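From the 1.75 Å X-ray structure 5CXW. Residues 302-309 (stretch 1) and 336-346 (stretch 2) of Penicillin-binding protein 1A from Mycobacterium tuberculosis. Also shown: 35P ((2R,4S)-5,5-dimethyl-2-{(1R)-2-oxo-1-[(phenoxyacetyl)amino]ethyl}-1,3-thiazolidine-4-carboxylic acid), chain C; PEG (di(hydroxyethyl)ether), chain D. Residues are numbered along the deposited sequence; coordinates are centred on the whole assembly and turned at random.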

# COMPACT_ATOMS: atom_id res chain seq x y z
N ALA A 302 10.93 -1.50 20.04
CA ALA A 302 11.11 -2.37 18.89
C ALA A 302 9.92 -2.32 17.90
O ALA A 302 8.88 -1.69 18.19
N ASN A 303 10.09 -2.97 16.75
CA ASN A 303 9.19 -2.84 15.59
C ASN A 303 8.31 -4.08 15.49
O ASN A 303 8.72 -5.13 15.96
N LYS A 304 7.18 -3.96 14.82
CA LYS A 304 6.25 -5.04 14.68
C LYS A 304 5.95 -5.39 13.24
O LYS A 304 6.03 -6.55 12.87
N ASP A 305 5.64 -4.38 12.44
CA ASP A 305 5.32 -4.54 11.03
C ASP A 305 6.18 -3.56 10.24
O ASP A 305 6.43 -2.44 10.69
N ALA A 306 6.61 -3.97 9.08
CA ALA A 306 7.44 -3.14 8.23
C ALA A 306 6.90 -3.15 6.84
O ALA A 306 6.58 -4.20 6.32
N TRP A 307 6.76 -1.98 6.22
CA TRP A 307 6.14 -1.82 4.95
C TRP A 307 6.94 -1.00 3.92
O TRP A 307 7.59 0.00 4.29
N MET A 308 6.80 -1.34 2.65
CA MET A 308 7.15 -0.43 1.57
C MET A 308 6.07 -0.55 0.53
O MET A 308 5.78 -1.68 0.04
N VAL A 309 5.45 0.59 0.19
CA VAL A 309 4.43 0.66 -0.85
C VAL A 309 4.81 1.71 -1.87
O VAL A 309 5.15 2.81 -1.54
N ALA A 336 19.26 -7.04 14.12
CA ALA A 336 18.97 -5.69 13.72
C ALA A 336 17.47 -5.47 13.56
O ALA A 336 16.76 -6.28 13.02
N ALA A 337 16.99 -4.34 14.04
CA ALA A 337 15.58 -4.06 13.91
C ALA A 337 15.25 -4.00 12.40
O ALA A 337 16.07 -3.44 11.60
N ILE A 338 14.07 -4.46 12.02
CA ILE A 338 13.58 -4.36 10.61
C ILE A 338 12.66 -3.17 10.50
O ILE A 338 11.61 -3.12 11.19
N TYR A 339 13.05 -2.21 9.65
CA TYR A 339 12.19 -1.06 9.30
C TYR A 339 11.67 -1.17 7.88
O TYR A 339 12.17 -1.95 7.09
N GLY A 340 10.72 -0.34 7.51
CA GLY A 340 10.21 -0.28 6.12
C GLY A 340 11.30 -0.15 5.08
O GLY A 340 11.23 -0.77 4.03
N SER A 341 12.34 0.62 5.41
CA SER A 341 13.51 0.83 4.53
C SER A 341 14.46 -0.34 4.44
O SER A 341 15.44 -0.26 3.67
N GLY A 342 14.21 -1.39 5.21
CA GLY A 342 15.00 -2.60 5.18
C GLY A 342 14.40 -3.66 4.29
O GLY A 342 14.11 -3.41 3.11
N LEU A 343 14.18 -4.85 4.83
CA LEU A 343 13.66 -5.96 3.99
C LEU A 343 12.44 -5.66 3.13
O LEU A 343 12.42 -6.09 2.00
N PRO A 344 11.43 -4.87 3.64
CA PRO A 344 10.29 -4.64 2.74
C PRO A 344 10.67 -3.83 1.49
O PRO A 344 10.20 -4.14 0.40
N SER A 345 11.58 -2.87 1.64
CA SER A 345 12.08 -2.09 0.50
C SER A 345 12.96 -2.92 -0.40
O SER A 345 12.90 -2.79 -1.62
N ASP A 346 13.76 -3.86 0.16
CA ASP A 346 14.53 -4.79 -0.65
C ASP A 346 13.60 -5.62 -1.55
O ASP A 346 13.83 -5.75 -2.78

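The strand of stretch 1 packs against the loop, type I turn (Tyr339 to Gly342) and first helical residues of 336-346. Asn303, Ala306 and Met308 point toward the second stretch; Lys304, Asp305 and Trp307 point away. The polar contact is made by Asn303 (chi1 m), which donates from ND2 to Ile338 O (2.9 Å), the one direct hydrogen bond between the stretches. The same amide lies over one face of the Tyr339 ring (Asn303 ND2 to Tyr339 CE1, 3.4 Å); Tyr339, also m, starts away but its ring end returns. Water 1 donates to Asn303 OD1 (2.7 Å) and lies 3.3 Å from Tyr339 OH, linking the two side chains. Among apolar contacts, Ala306 CB meets Pro344 CG at 3.4 Å and Ile338 CG2 at 4.0 Å, while Met308 CB lies 4.2 Å from Pro344 CB. Met308 (t, p, chi3 128°) brings CE to 3.4 Å from Ser345 OG; that hydroxyl (chi1 m) donates to Gly340 O (2.7 Å), tying helix to turn. The backbones come close where Gly340 CA sits 3.2 Å from Trp307 O; an ideal CB on Gly340 would clash with that oxygen. The bound 35P brings C12 to Tyr339 CD1 (3.7 Å) and C21 to Asn303 OD1 (3.5 Å). Lys304, whose CA-to-CB bond points away from stretch 2, forms a salt bridge through NZ with Asp305 OD1 (2.8 Å) and donates from NZ to PEG O2 (3.0 Å).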

# COMPACT_ATOMS: atom_id res chain seq x y z
CB ALA A 302 11.35 -3.78 19.41
CB ASN A 303 10.00 -2.69 14.30
CG ASN A 303 10.86 -1.43 14.32
OD1 ASN A 303 10.56 -0.48 15.07
ND2 ASN A 303 11.89 -1.41 13.50
CB LYS A 304 4.95 -4.77 15.42
CG LYS A 304 3.94 -5.92 15.34
CD LYS A 304 2.81 -5.77 16.35
CE LYS A 304 1.87 -4.60 16.01
NZ LYS A 304 0.93 -4.85 14.84
CB ASP A 305 3.88 -4.19 10.66
CG ASP A 305 2.85 -4.83 11.56
OD1 ASP A 305 2.56 -4.26 12.62
OD2 ASP A 305 2.34 -5.92 11.19
CB ALA A 306 8.86 -3.64 8.29
CB TRP A 307 4.84 -1.03 5.10
CG TRP A 307 3.71 -1.70 5.81
CD1 TRP A 307 3.56 -1.87 7.17
CD2 TRP A 307 2.60 -2.34 5.18
NE1 TRP A 307 2.36 -2.56 7.42
CE2 TRP A 307 1.74 -2.81 6.22
CE3 TRP A 307 2.19 -2.51 3.84
CZ2 TRP A 307 0.55 -3.44 5.97
CZ3 TRP A 307 0.97 -3.14 3.57
CH2 TRP A 307 0.16 -3.61 4.64
CB MET A 308 8.51 -0.76 0.94
CG MET A 308 8.91 0.12 -0.26
SD MET A 308 8.83 1.88 0.14
CE MET A 308 10.46 2.47 -0.37
CB VAL A 309 3.04 0.94 -0.25
CG1 VAL A 309 1.96 0.71 -1.29
CG2 VAL A 309 2.78 0.12 0.95
CB ALA A 336 19.68 -5.39 12.38
CB ALA A 337 15.24 -2.79 14.60
CB ILE A 338 12.91 -5.64 10.16
CG1 ILE A 338 13.98 -6.76 10.13
CG2 ILE A 338 12.34 -5.51 8.74
CD1 ILE A 338 13.43 -8.15 9.82
CB TYR A 339 13.05 0.22 9.38
CG TYR A 339 13.59 0.57 10.75
CD1 TYR A 339 12.87 1.33 11.61
CD2 TYR A 339 14.81 0.06 11.17
CE1 TYR A 339 13.36 1.60 12.89
CE2 TYR A 339 15.31 0.34 12.42
CZ TYR A 339 14.57 1.12 13.24
OH TYR A 339 15.04 1.39 14.50
CB SER A 341 14.27 2.08 4.97
OG SER A 341 14.77 1.84 6.29
CB LEU A 343 13.39 -7.26 4.79
CG LEU A 343 14.52 -7.83 5.61
CD1 LEU A 343 14.07 -9.13 6.26
CD2 LEU A 343 15.79 -8.02 4.78
CB PRO A 344 9.30 -3.85 3.61
CG PRO A 344 9.71 -4.18 5.03
CD PRO A 344 11.21 -4.33 4.96
CB SER A 345 12.78 -0.82 1.00
OG SER A 345 11.89 0.08 1.56
CB ASP A 346 15.35 -5.75 0.23
CG ASP A 346 16.44 -5.08 1.03
OD1 ASP A 346 17.07 -4.09 0.58
OD2 ASP A 346 16.71 -5.59 2.14
C24 35P C . 7.99 3.94 18.17
C23 35P C . 8.51 3.11 19.15
C22 35P C . 9.03 1.88 18.82
C21 35P C . 9.05 1.45 17.50
C20 35P C . 8.55 2.25 16.50
C19 35P C . 8.02 3.52 16.84
O1 35P C . 7.51 4.39 15.90
C2 35P C . 7.76 4.12 14.52
C3 35P C . 7.38 5.34 13.72
O18 35P C . 7.42 6.45 14.24
N4 35P C . 7.05 5.08 12.46
C5 35P C . 6.72 6.15 11.53
C6 35P C . 5.87 5.57 10.48
O17 35P C . 5.80 4.35 10.21
C8 35P C . 7.99 6.82 10.82
N7 35P C . 8.02 6.10 9.58
S11 35P C . 9.54 6.61 11.51
C10 35P C . 10.22 5.56 10.31
C12 35P C . 10.98 4.41 10.98
C15 35P C . 11.17 6.24 9.37
C9 35P C . 8.98 5.02 9.59
C13 35P C . 9.11 4.47 8.20
O14 35P C . 8.82 5.27 7.25
O16 35P C . 9.43 3.27 8.08
O2 PEG D . -1.68 -4.86 16.33
C3 PEG D . -2.88 -5.61 16.19
C4 PEG D . -3.43 -5.34 14.82
O4 PEG D . -4.49 -4.41 14.96
O HOH W 1 12.60 0.59 16.53